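RNA-dependent RNA polymerase (Farallon virus, PDB 6DX5) probably copies and transcribes the viral RNA genome, the part described here being its viral OTU domain, a cysteine protease of the deubiquitinating type. Local coordinates at residues A[127-132]-A[138-143]; A[41-46]-A[54-59]; A[80-85]-A[110-115]; A[61-64]-A[70-73]. One frame throughout, in Å; residues are numbered along the deposited sequence.

Interaction 1: residues A[127-132]-A[138-143]; sequences DEAEML and VTIVIW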
loop_
_atom_site.group_PDB
_atom_site.type_symbol
_atom_site.label_atom_id
_atom_site.label_comp_id
_atom_site.label_asym_id
_atom_site.label_seq_id
_atom_site.Cartn_x
_atom_site.Cartn_y
_atom_site.Cartn_z
ATOM N N ASP A 127 -9.045 0.090 1.617
ATOM C CA ASP A 127 -9.702 -1.173 1.246
ATOM C C ASP A 127 -11.097 -0.888 0.732
ATOM O O ASP A 127 -11.552 -1.501 -0.230
ATOM C CB ASP A 127 -9.790 -2.129 2.429
ATOM C CG ASP A 127 -8.448 -2.782 2.792
ATOM O OD1 ASP A 127 -7.385 -2.573 2.128
ATOM O OD2 ASP A 127 -8.487 -3.526 3.796
ATOM N N GLU A 128 -11.765 0.086 1.321
ATOM C CA GLU A 128 -13.112 0.418 0.878
ATOM C C GLU A 128 -13.111 1.396 -0.309
ATOM O O GLU A 128 -14.039 1.329 -1.128
ATOM C CB GLU A 128 -13.937 0.969 2.046
ATOM C CG GLU A 128 -14.278 -0.119 3.108
ATOM C CD GLU A 128 -13.108 -0.426 4.038
ATOM O OE1 GLU A 128 -13.046 -1.600 4.526
ATOM O OE2 GLU A 128 -12.268 0.505 4.291
ATOM N N ALA A 129 -12.098 2.277 -0.456
ATOM C CA ALA A 129 -11.967 3.035 -1.709
ATOM C C ALA A 129 -11.977 2.092 -2.922
ATOM O O ALA A 129 -12.628 2.364 -3.934
ATOM C CB ALA A 129 -10.677 3.872 -1.721
ATOM N N GLU A 130 -11.249 0.993 -2.844
ATOM C CA GLU A 130 -11.234 0.066 -3.951
ATOM C C GLU A 130 -12.635 -0.484 -4.223
ATOM O O GLU A 130 -13.039 -0.656 -5.387
ATOM C CB GLU A 130 -10.251 -1.053 -3.628
ATOM C CG GLU A 130 -10.315 -2.203 -4.557
ATOM C CD GLU A 130 -9.222 -3.255 -4.302
ATOM O OE1 GLU A 130 -8.758 -3.423 -3.131
ATOM O OE2 GLU A 130 -8.794 -3.890 -5.331
ATOM N N MET A 131 -13.383 -0.794 -3.162
ATOM C CA MET A 131 -14.709 -1.388 -3.329
ATOM C C MET A 131 -15.654 -0.389 -3.972
ATOM O O MET A 131 -16.388 -0.726 -4.912
ATOM C CB MET A 131 -15.228 -1.818 -1.960
ATOM C CG MET A 131 -14.345 -2.968 -1.331
ATOM S SD MET A 131 -14.887 -3.282 0.342
ATOM C CE MET A 131 -13.511 -4.372 0.956
ATOM N N LEU A 132 -15.644 0.852 -3.447
ATOM C CA LEU A 132 -16.535 1.892 -3.924
ATOM C C LEU A 132 -16.260 2.203 -5.384
ATOM O O LEU A 132 -17.193 2.427 -6.154
ATOM C CB LEU A 132 -16.322 3.144 -3.080
ATOM C CG LEU A 132 -16.860 2.990 -1.659
ATOM C CD1 LEU A 132 -16.412 4.235 -0.813
ATOM C CD2 LEU A 132 -18.405 2.912 -1.801
ATOM N N VAL A 138 -16.657 4.466 -10.539
ATOM C CA VAL A 138 -16.088 5.808 -10.475
ATOM C C VAL A 138 -14.613 5.674 -10.172
ATOM O O VAL A 138 -14.119 4.588 -9.850
ATOM C CB VAL A 138 -16.736 6.724 -9.417
ATOM C CG1 VAL A 138 -18.169 6.954 -9.732
ATOM C CG2 VAL A 138 -16.546 6.169 -7.968
ATOM N N THR A 139 -13.915 6.806 -10.287
ATOM C CA THR A 139 -12.518 6.916 -9.927
ATOM C C THR A 139 -12.378 7.685 -8.618
ATOM O O THR A 139 -12.937 8.789 -8.459
ATOM C CB THR A 139 -11.760 7.591 -11.058
ATOM O OG1 THR A 139 -11.894 6.752 -12.208
ATOM C CG2 THR A 139 -10.272 7.729 -10.723
ATOM N N ILE A 140 -11.621 7.117 -7.687
ATOM C CA ILE A 140 -11.335 7.787 -6.421
ATOM C C ILE A 140 -9.832 8.001 -6.356
ATOM O O ILE A 140 -9.060 7.054 -6.586
ATOM C CB ILE A 140 -11.839 6.972 -5.213
ATOM C CG1 ILE A 140 -13.311 6.797 -5.329
ATOM C CG2 ILE A 140 -11.551 7.712 -3.853
ATOM C CD1 ILE A 140 -13.900 5.746 -4.329
ATOM N N VAL A 141 -9.422 9.240 -6.059
ATOM C CA VAL A 141 -8.017 9.590 -5.928
ATOM C C VAL A 141 -7.738 9.890 -4.467
ATOM O O VAL A 141 -8.465 10.665 -3.854
ATOM C CB VAL A 141 -7.666 10.799 -6.805
ATOM C CG1 VAL A 141 -6.231 11.076 -6.715
ATOM C CG2 VAL A 141 -8.104 10.528 -8.261
ATOM N N ILE A 142 -6.694 9.274 -3.905
ATOM C CA ILE A 142 -6.301 9.489 -2.515
ATOM C C ILE A 142 -4.978 10.241 -2.535
ATOM O O ILE A 142 -3.965 9.715 -3.006
ATOM C CB ILE A 142 -6.137 8.186 -1.727
ATOM C CG1 ILE A 142 -7.340 7.243 -1.898
ATOM C CG2 ILE A 142 -5.886 8.527 -0.241
ATOM C CD1 ILE A 142 -8.511 7.666 -1.144
ATOM N N TRP A 143 -4.967 11.464 -2.033
ATOM C CA TRP A 143 -3.748 12.264 -1.986
ATOM C C TRP A 143 -3.215 12.205 -0.554
ATOM O O TRP A 143 -3.872 12.685 0.375
ATOM C CB TRP A 143 -4.015 13.725 -2.387
ATOM C CG TRP A 143 -4.617 13.950 -3.731
ATOM C CD1 TRP A 143 -5.941 13.861 -4.059
ATOM C CD2 TRP A 143 -3.913 14.243 -4.948
ATOM N NE1 TRP A 143 -6.111 14.111 -5.400
ATOM C CE2 TRP A 143 -4.881 14.341 -5.968
ATOM C CE3 TRP A 143 -2.561 14.446 -5.267
ATOM C CZ2 TRP A 143 -4.545 14.618 -7.311
ATOM C CZ3 TRP A 143 -2.222 14.747 -6.604
ATOM C CH2 TRP A 143 -3.211 14.792 -7.607
#

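Interaction 2: residues A[41-46]-A[54-59]; sequences AFAYLF and DTVKGT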
loop_
_atom_site.group_PDB
_atom_site.type_symbol
_atom_site.label_atom_id
_atom_site.label_comp_id
_atom_site.label_asym_id
_atom_site.label_seq_id
_atom_site.Cartn_x
_atom_site.Cartn_y
_atom_site.Cartn_z
ATOM N N ALA A 41 -16.017 11.698 3.806
ATOM C CA ALA A 41 -15.405 12.422 2.695
ATOM C C ALA A 41 -16.014 11.969 1.372
ATOM O O ALA A 41 -16.476 12.788 0.566
ATOM C CB ALA A 41 -13.878 12.205 2.711
ATOM N N PHE A 42 -16.121 10.663 1.165
ATOM C CA PHE A 42 -16.681 10.238 -0.114
ATOM C C PHE A 42 -18.160 10.613 -0.178
ATOM O O PHE A 42 -18.625 11.151 -1.187
ATOM C CB PHE A 42 -16.441 8.720 -0.351
ATOM C CG PHE A 42 -16.883 8.267 -1.704
ATOM C CD1 PHE A 42 -16.092 8.490 -2.820
ATOM C CD2 PHE A 42 -18.124 7.682 -1.874
ATOM C CE1 PHE A 42 -16.523 8.094 -4.093
ATOM C CE2 PHE A 42 -18.584 7.289 -3.147
ATOM C CZ PHE A 42 -17.771 7.492 -4.258
ATOM N N ALA A 43 -18.906 10.425 0.909
ATOM C CA ALA A 43 -20.313 10.804 0.843
ATOM C C ALA A 43 -20.469 12.307 0.537
ATOM O O ALA A 43 -21.385 12.726 -0.191
ATOM C CB ALA A 43 -21.009 10.415 2.158
ATOM N N TYR A 44 -19.578 13.140 1.058
ATOM C CA TYR A 44 -19.700 14.561 0.765
ATOM C C TYR A 44 -19.553 14.829 -0.729
ATOM O O TYR A 44 -20.343 15.590 -1.309
ATOM C CB TYR A 44 -18.681 15.374 1.556
ATOM C CG TYR A 44 -18.819 16.828 1.194
ATOM C CD1 TYR A 44 -19.765 17.641 1.821
ATOM C CD2 TYR A 44 -18.018 17.389 0.218
ATOM C CE1 TYR A 44 -19.905 18.997 1.479
ATOM C CE2 TYR A 44 -18.138 18.750 -0.123
ATOM C CZ TYR A 44 -19.078 19.537 0.506
ATOM O OH TYR A 44 -19.155 20.879 0.163
ATOM N N LEU A 45 -18.554 14.204 -1.386
ATOM C CA LEU A 45 -18.364 14.457 -2.817
ATOM C C LEU A 45 -19.456 13.805 -3.638
ATOM O O LEU A 45 -19.941 14.388 -4.609
ATOM C CB LEU A 45 -17.022 13.924 -3.304
ATOM C CG LEU A 45 -15.836 14.591 -2.627
ATOM C CD1 LEU A 45 -14.506 13.973 -3.067
ATOM C CD2 LEU A 45 -15.910 16.078 -2.965
ATOM N N PHE A 46 -19.845 12.584 -3.267
ATOM C CA PHE A 46 -20.674 11.801 -4.147
ATOM C C PHE A 46 -22.149 12.151 -3.969
ATOM O O PHE A 46 -22.887 12.218 -4.961
ATOM C CB PHE A 46 -20.439 10.306 -3.876
ATOM C CG PHE A 46 -21.016 9.384 -4.967
ATOM C CD1 PHE A 46 -20.446 9.346 -6.239
ATOM C CD2 PHE A 46 -22.115 8.588 -4.707
ATOM C CE1 PHE A 46 -20.981 8.529 -7.248
ATOM C CE2 PHE A 46 -22.639 7.736 -5.698
ATOM C CZ PHE A 46 -22.077 7.710 -6.979
ATOM N N ASP A 54 -23.192 6.410 5.868
ATOM C CA ASP A 54 -23.637 5.066 6.219
ATOM C C ASP A 54 -24.098 4.306 4.987
ATOM O O ASP A 54 -23.885 3.083 4.894
ATOM C CB ASP A 54 -24.765 5.104 7.276
ATOM C CG ASP A 54 -25.921 6.107 6.917
ATOM O OD1 ASP A 54 -25.804 6.895 5.937
ATOM O OD2 ASP A 54 -26.960 6.118 7.635
ATOM N N THR A 55 -24.750 5.009 4.048
ATOM C CA THR A 55 -25.079 4.408 2.756
ATOM C C THR A 55 -23.809 4.094 1.969
ATOM O O THR A 55 -23.713 3.069 1.288
ATOM C CB THR A 55 -25.975 5.367 2.003
ATOM O OG1 THR A 55 -27.139 5.608 2.800
ATOM C CG2 THR A 55 -26.367 4.847 0.607
ATOM N N VAL A 56 -22.810 4.963 2.072
ATOM C CA VAL A 56 -21.529 4.694 1.431
ATOM C C VAL A 56 -20.892 3.452 2.052
ATOM O O VAL A 56 -20.414 2.555 1.351
ATOM C CB VAL A 56 -20.607 5.936 1.556
ATOM C CG1 VAL A 56 -19.182 5.550 1.132
ATOM C CG2 VAL A 56 -21.151 7.085 0.681
ATOM N N LYS A 57 -20.868 3.385 3.387
ATOM C CA LYS A 57 -20.327 2.214 4.032
ATOM C C LYS A 57 -21.098 0.954 3.588
ATOM O O LYS A 57 -20.492 -0.068 3.244
ATOM C CB LYS A 57 -20.410 2.382 5.541
ATOM C CG LYS A 57 -19.820 1.190 6.332
ATOM C CD LYS A 57 -19.707 1.530 7.863
ATOM C CE LYS A 57 -19.104 0.295 8.618
ATOM N NZ LYS A 57 -19.084 0.359 10.121
ATOM N N GLY A 58 -22.437 1.014 3.640
ATOM C CA GLY A 58 -23.265 -0.120 3.231
ATOM C C GLY A 58 -22.994 -0.520 1.786
ATOM O O GLY A 58 -22.999 -1.701 1.449
ATOM N N THR A 59 -22.704 0.459 0.923
ATOM C CA THR A 59 -22.366 0.153 -0.459
ATOM C C THR A 59 -21.077 -0.643 -0.536
ATOM O O THR A 59 -21.014 -1.678 -1.210
ATOM C CB THR A 59 -22.282 1.446 -1.252
ATOM O OG1 THR A 59 -23.564 2.083 -1.151
ATOM C CG2 THR A 59 -21.910 1.190 -2.748
#

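Interaction 3: residues A[80-85]-A[110-115]; sequences YRAENE and LDLYLE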
loop_
_atom_site.group_PDB
_atom_site.type_symbol
_atom_site.label_atom_id
_atom_site.label_comp_id
_atom_site.label_asym_id
_atom_site.label_seq_id
_atom_site.Cartn_x
_atom_site.Cartn_y
_atom_site.Cartn_z
ATOM N N TYR A 80 -5.768 -14.508 4.167
ATOM C CA TYR A 80 -4.619 -15.093 4.831
ATOM C C TYR A 80 -4.938 -15.397 6.287
ATOM O O TYR A 80 -4.551 -16.455 6.800
ATOM C CB TYR A 80 -3.380 -14.204 4.702
ATOM C CG TYR A 80 -2.181 -14.959 5.228
ATOM C CD1 TYR A 80 -1.686 -16.057 4.531
ATOM C CD2 TYR A 80 -1.572 -14.618 6.426
ATOM C CE1 TYR A 80 -0.599 -16.784 5.015
ATOM C CE2 TYR A 80 -0.490 -15.333 6.910
ATOM C CZ TYR A 80 -0.004 -16.413 6.208
ATOM O OH TYR A 80 1.077 -17.145 6.698
ATOM N N ARG A 81 -5.685 -14.508 6.963
ATOM C CA ARG A 81 -5.996 -14.778 8.366
ATOM C C ARG A 81 -6.938 -15.958 8.519
ATOM O O ARG A 81 -6.825 -16.716 9.490
ATOM C CB ARG A 81 -6.601 -13.568 9.035
ATOM C CG ARG A 81 -5.713 -12.386 8.943
ATOM C CD ARG A 81 -6.135 -11.407 9.929
ATOM N NE ARG A 81 -5.370 -10.208 9.740
ATOM C CZ ARG A 81 -5.626 -9.078 10.361
ATOM N NH1 ARG A 81 -6.651 -9.035 11.196
ATOM N NH2 ARG A 81 -4.858 -8.015 10.148
ATOM N N ALA A 82 -7.901 -16.099 7.598
ATOM C CA ALA A 82 -8.771 -17.264 7.612
ATOM C C ALA A 82 -7.972 -18.552 7.481
ATOM O O ALA A 82 -8.189 -19.499 8.241
ATOM C CB ALA A 82 -9.798 -17.159 6.494
ATOM N N GLU A 83 -7.039 -18.612 6.529
ATOM C CA GLU A 83 -6.326 -19.863 6.295
ATOM C C GLU A 83 -5.365 -20.224 7.425
ATOM O O GLU A 83 -4.976 -21.386 7.526
ATOM C CB GLU A 83 -5.574 -19.827 4.961
ATOM C CG GLU A 83 -4.133 -19.431 5.047
ATOM C CD GLU A 83 -3.352 -19.905 3.838
ATOM O OE1 GLU A 83 -2.121 -20.161 3.962
ATOM O OE2 GLU A 83 -3.983 -20.034 2.765
ATOM N N ASN A 84 -4.979 -19.270 8.279
ATOM C CA ASN A 84 -4.229 -19.598 9.485
ATOM C C ASN A 84 -5.122 -19.876 10.679
ATOM O O ASN A 84 -4.688 -20.560 11.607
ATOM C CB ASN A 84 -3.238 -18.484 9.829
ATOM C CG ASN A 84 -1.996 -18.580 9.009
ATOM O OD1 ASN A 84 -0.889 -18.446 9.526
ATOM N ND2 ASN A 84 -2.157 -18.853 7.712
ATOM N N GLU A 85 -6.357 -19.380 10.674
ATOM C CA GLU A 85 -7.335 -19.846 11.650
ATOM C C GLU A 85 -7.642 -21.331 11.451
ATOM O O GLU A 85 -7.775 -22.092 12.426
ATOM C CB GLU A 85 -8.602 -19.007 11.528
ATOM C CG GLU A 85 -9.283 -18.670 12.834
ATOM C CD GLU A 85 -10.449 -17.710 12.617
ATOM O OE1 GLU A 85 -11.346 -18.026 11.800
ATOM O OE2 GLU A 85 -10.445 -16.620 13.236
ATOM N N LEU A 110 -13.909 -13.554 3.943
ATOM C CA LEU A 110 -14.941 -12.529 3.851
ATOM C C LEU A 110 -15.671 -12.365 5.173
ATOM O O LEU A 110 -15.914 -11.235 5.608
ATOM C CB LEU A 110 -15.906 -12.874 2.723
ATOM C CG LEU A 110 -17.188 -12.059 2.761
ATOM C CD1 LEU A 110 -16.858 -10.617 2.414
ATOM C CD2 LEU A 110 -18.222 -12.679 1.769
ATOM N N ASP A 111 -16.017 -13.478 5.837
ATOM C CA ASP A 111 -16.694 -13.374 7.134
ATOM C C ASP A 111 -15.823 -12.666 8.187
ATOM O O ASP A 111 -16.345 -11.886 8.996
ATOM C CB ASP A 111 -17.138 -14.750 7.644
ATOM C CG ASP A 111 -18.165 -15.441 6.711
ATOM O OD1 ASP A 111 -18.118 -16.691 6.632
ATOM O OD2 ASP A 111 -19.000 -14.763 6.051
ATOM N N LEU A 112 -14.502 -12.924 8.198
ATOM C CA LEU A 112 -13.636 -12.183 9.102
ATOM C C LEU A 112 -13.646 -10.689 8.767
ATOM O O LEU A 112 -13.732 -9.845 9.668
ATOM C CB LEU A 112 -12.215 -12.735 9.056
ATOM C CG LEU A 112 -12.036 -14.182 9.579
ATOM C CD1 LEU A 112 -10.633 -14.697 9.282
ATOM C CD2 LEU A 112 -12.347 -14.311 11.052
ATOM N N TYR A 113 -13.562 -10.345 7.479
ATOM C CA TYR A 113 -13.607 -8.941 7.086
ATOM C C TYR A 113 -14.886 -8.288 7.590
ATOM O O TYR A 113 -14.841 -7.225 8.215
ATOM C CB TYR A 113 -13.491 -8.789 5.558
ATOM C CG TYR A 113 -13.830 -7.380 5.082
ATOM C CD1 TYR A 113 -12.951 -6.320 5.301
ATOM C CD2 TYR A 113 -15.036 -7.104 4.458
ATOM C CE1 TYR A 113 -13.270 -5.033 4.919
ATOM C CE2 TYR A 113 -15.365 -5.810 4.064
ATOM C CZ TYR A 113 -14.460 -4.798 4.285
ATOM O OH TYR A 113 -14.771 -3.521 3.905
ATOM N N LEU A 114 -16.040 -8.903 7.313
ATOM C CA LEU A 114 -17.315 -8.336 7.736
ATOM C C LEU A 114 -17.395 -8.198 9.256
ATOM O O LEU A 114 -17.975 -7.230 9.762
ATOM C CB LEU A 114 -18.474 -9.207 7.227
ATOM C CG LEU A 114 -18.542 -9.204 5.712
ATOM C CD1 LEU A 114 -19.591 -10.132 5.226
ATOM C CD2 LEU A 114 -18.802 -7.741 5.285
ATOM N N GLU A 115 -16.838 -9.154 10.010
ATOM C CA GLU A 115 -16.861 -9.030 11.472
ATOM C C GLU A 115 -16.161 -7.755 11.944
ATOM O O GLU A 115 -16.647 -7.083 12.866
ATOM C CB GLU A 115 -16.226 -10.251 12.145
ATOM C CG GLU A 115 -17.175 -11.449 12.234
ATOM C CD GLU A 115 -16.535 -12.711 12.831
ATOM O OE1 GLU A 115 -15.611 -12.592 13.672
ATOM O OE2 GLU A 115 -16.970 -13.819 12.448
#

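Interaction 4: residues A[61-64]-A[70-73]; sequences LGYA and ECHG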
loop_
_atom_site.group_PDB
_atom_site.type_symbol
_atom_site.label_atom_id
_atom_site.label_comp_id
_atom_site.label_asym_id
_atom_site.label_seq_id
_atom_site.Cartn_x
_atom_site.Cartn_y
_atom_site.Cartn_z
ATOM N N LEU A 61 -19.548 -2.485 1.803
ATOM C CA LEU A 61 -19.625 -3.826 2.381
ATOM C C LEU A 61 -20.544 -4.739 1.558
ATOM O O LEU A 61 -20.283 -5.954 1.435
ATOM C CB LEU A 61 -20.114 -3.761 3.820
ATOM C CG LEU A 61 -19.095 -3.480 4.937
ATOM C CD1 LEU A 61 -18.117 -2.403 4.562
ATOM C CD2 LEU A 61 -19.835 -3.075 6.214
ATOM N N GLY A 62 -21.637 -4.206 1.008
ATOM C CA GLY A 62 -22.494 -5.059 0.181
ATOM C C GLY A 62 -21.756 -5.508 -1.070
ATOM O O GLY A 62 -21.854 -6.660 -1.487
ATOM N N TYR A 63 -20.979 -4.591 -1.666
ATOM C CA TYR A 63 -20.112 -4.949 -2.773
ATOM C C TYR A 63 -19.151 -6.068 -2.380
ATOM O O TYR A 63 -18.919 -7.007 -3.170
ATOM C CB TYR A 63 -19.341 -3.702 -3.272
ATOM C CG TYR A 63 -18.365 -4.043 -4.370
ATOM C CD1 TYR A 63 -17.019 -4.341 -4.066
ATOM C CD2 TYR A 63 -18.797 -4.166 -5.680
ATOM C CE1 TYR A 63 -16.117 -4.723 -5.064
ATOM C CE2 TYR A 63 -17.906 -4.555 -6.693
ATOM C CZ TYR A 63 -16.557 -4.814 -6.364
ATOM O OH TYR A 63 -15.666 -5.204 -7.362
ATOM N N ALA A 64 -18.531 -5.962 -1.196
ATOM C CA ALA A 64 -17.587 -7.004 -0.793
ATOM C C ALA A 64 -18.261 -8.377 -0.641
ATOM O O ALA A 64 -17.676 -9.397 -1.015
ATOM C CB ALA A 64 -16.899 -6.606 0.498
ATOM N N GLU A 70 -12.721 -9.639 -5.895
ATOM C CA GLU A 70 -12.211 -8.416 -6.506
ATOM C C GLU A 70 -11.765 -7.404 -5.459
ATOM O O GLU A 70 -11.237 -6.346 -5.820
ATOM C CB GLU A 70 -13.271 -7.788 -7.438
ATOM C CG GLU A 70 -13.799 -8.747 -8.504
ATOM C CD GLU A 70 -12.656 -9.421 -9.274
ATOM O OE1 GLU A 70 -12.582 -10.692 -9.250
ATOM O OE2 GLU A 70 -11.806 -8.682 -9.860
ATOM N N CYS A 71 -11.936 -7.722 -4.175
ATOM C CA CYS A 71 -11.544 -6.832 -3.082
ATOM C C CYS A 71 -10.092 -7.114 -2.733
ATOM O O CYS A 71 -9.770 -7.647 -1.662
ATOM C CB CYS A 71 -12.453 -7.024 -1.878
ATOM S SG CYS A 71 -14.123 -6.639 -2.351
ATOM N N HIS A 72 -9.203 -6.719 -3.665
ATOM C CA HIS A 72 -7.821 -7.177 -3.598
ATOM C C HIS A 72 -7.135 -6.715 -2.326
ATOM O O HIS A 72 -6.433 -7.502 -1.689
ATOM C CB HIS A 72 -7.067 -6.724 -4.835
ATOM C CG HIS A 72 -7.614 -7.335 -6.071
ATOM N ND1 HIS A 72 -7.330 -8.636 -6.437
ATOM C CD2 HIS A 72 -8.495 -6.865 -6.981
ATOM C CE1 HIS A 72 -7.978 -8.927 -7.551
ATOM N NE2 HIS A 72 -8.689 -7.866 -7.906
ATOM N N GLY A 73 -7.326 -5.450 -1.934
ATOM C CA GLY A 73 -6.687 -4.970 -0.716
ATOM C C GLY A 73 -7.149 -5.754 0.505
ATOM O O GLY A 73 -6.343 -6.312 1.245
#

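Interaction 1: residues A[127-132]-A[138-143]
Just before Ala129, which packs against Ile140 and Ile142, the carboxylate oxygen Glu128 OE1 is gripped by two phenol hydroxyls, those of Tyr113 and Tyr122, while Glu128 OE2 accepts the backbone N-H of Gly125. Glu128 thus ties the first turn of helix 126-136 to neighbouring structure on the flank that does not meet the strand. The side chains that do meet are apolar, though two from 138-143 also touch carbonyl oxygens of the helix. Ile140 makes two of the contacts: its CG1 branch lies beside the backbone N (chi1 -60°) and runs on extended, bringing CD1 to 3.6 Å from Ala129 O and 3.8 Å from Leu132 CB. This is the helix-on-sheet layer of the OTU fold, in which strand 140-143 runs nearly antiparallel to helix 127-132, at 158°, with their axes 9.3 Å apart. Two residues further along the strand, Ile142 CD1 stands 4.4 Å from Ala129 CB, and at the start of segment 138-143 Val138 CG2 is 4.2 Å from Leu132 O. Phe38 of helix 37-47 covers Ala129 and Leu132. Asp127 OD2 is hydrogen-bonded to a bound dithiothreitol, probably a crystallisation additive.

Interaction 2: residues A[41-46]-A[54-59]
Between segments 41-46 and 54-59, Val56 makes the contact, putting both of its methyl groups to work against Phe42 and Ala43. The two helices follow one another in the chain, joined by a short loop, and form a packed helical pair of the OTU domain. The tight part is small. Val56 CG2 sits 3.6 Å from Ala43 CB and also close to Ala43 CA, so the backbones come near each other at this point, with CA atoms of Ala43 and Val56 6.3 Å apart. The other branch, Val56 CG1, is anti to its own backbone N (chi1 169°) and comes 3.8 Å from Phe42 CD2, meeting the ring at a slant. Phe42 in turn has its CG anti to N (chi1 -175°), which brings the ring alongside Val56, where Leu132, Leu136 and Ile168 also pack on it. All three touching residues are buried.

Away from these three residues the contact thins quickly. Phe46 faces the second helix, yet Phe46 CB stays 5.6 Å from Val56 CG2, its ring instead meeting Phe166 edge-to-face. Asp54 and Gly58 lie on the exposed outer side of helix 53-66, and there the polar groups serve their own helix. Asp54 OD1 takes the N-H of Thr55 in a bent bond of 132°, from above the carboxylate plane. Thr55 O is gripped twice by Thr59, one turn further on, whose N and OG1 approach from opposite faces of the carbonyl plane, Thr59 OG1 lying 2.6 Å from Thr55 O.

Interaction 3: residues A[80-85]-A[110-115]
Leu112 reaches out from helix 103-117 and lays its two methyl groups on Arg81, Ala82 and Glu85 of helix 72-86. The motif is a crossed helix pair in the helical part of the OTU domain, the segment axes passing 9.5 Å apart at 113°, and the chain between the two helices is partly unmodelled.

Apolar packing comes first. Leu112 CD1 lies against the backbone of the facing helix, 3.5 Å from Ala82 N, and is 3.8 Å from Ala82 CB. The small alanine side chain probably leaves the leucine room to approach the main chain. With CG beside the backbone N (chi1 -65°) and an extended chi2, Leu112 reaches toward the facing helix, and Tyr78 flanks it as well. Arg81 adds only its root, CB at 4.2 Å from Leu112 CD1, before the extended chain carries the guanidinium away to a cation-pi contact with Tyr78, a residue that lines a dithiothreitol site.

Contacts with a charged group form the second kind. Glu85 comes from the opposite direction to the leucine, and its carboxylate rests on the other methyl, with Leu112 CD2 3.7 Å from Glu85 OE2. Its OE1 has a salt bridge to Arg108, which probably helps to steady the negative charge at this exposed side of the contact.

Intersubunit packing is the third kind: Leu8 of the second subunit lies on Tyr80, Arg81 and Asn84. Beside it, within helix 72-86, Asn84 ND2 stands 3.6 Å above the plane of the Tyr80 ring, offset toward its rim.

Interaction 4: residues A[61-64]-A[70-73]
A cysteine sulfur beside a tyrosine ring is the unusual feature here: Cys71 SG lies 5.0 Å from the centroid of the Tyr63 ring and 69° off the ring normal, an oblique sulfur-aromatic contact. Its closest ring atom is Tyr63 CE1, 3.9 Å from Cys71 SG. The thiol is also pushed against the helix backbone, with Cys71 SG 3.8 Å from Ala64 CA, so one sulfur atom fills the angle between the ring and the main chain that carries it. Tyr63 has CG anti to its backbone N (chi1 177°), which lays the ring along the helix flank and carries its far end to the second segment. There Tyr63 OH abuts the aliphatic root of Glu70, 3.5 Å from CB. The glutamate then bends at chi2, and its carboxylate plane ends almost perpendicular to the ring, at 88°. Glu70 OE2 is weakly hydrogen-bonded to Tyr80 OH of the second subunit, which places this side of the contact at the dimer interface. Met131 of helix 126-136 packs on Tyr63 as well, and the ring of His67 stacks with it. Cys71 is the centre of an inverse gamma turn, with a weak His72 N to Glu70 O bond of 3.0 Å, and occupies an N-cap position: this is the linker between consecutive helices 53-66 and 72-86 of the OTU domain, with the buried thiol packed at the start of the second.

How the interactions relate
Helix 126-136 is the hub. Interactions 1 and 2, with centres about 11 Å apart, merge into one core: Leu132 CD1 is 3.6 Å from Val56 CG1, and Ile140 CD1 is 3.5 Å from Phe42 CE1. Interaction 4, its centre also about 11 Å from that of interaction 1, joins it through a probable hydrogen bond of 2.8 Å from Gly73 N to Glu130 OE1. Interaction 3 lies further out, its centre about 22 Å from that of interaction 1, yet Tyr113 OH is 3.3 Å from Met131 CE and packs on Leu61 CD1 of interaction 4 at 3.6 Å. One dithiothreitol pocket, formed by Tyr78, Tyr122, Trp123 and Asp127, borders interactions 1 and 3.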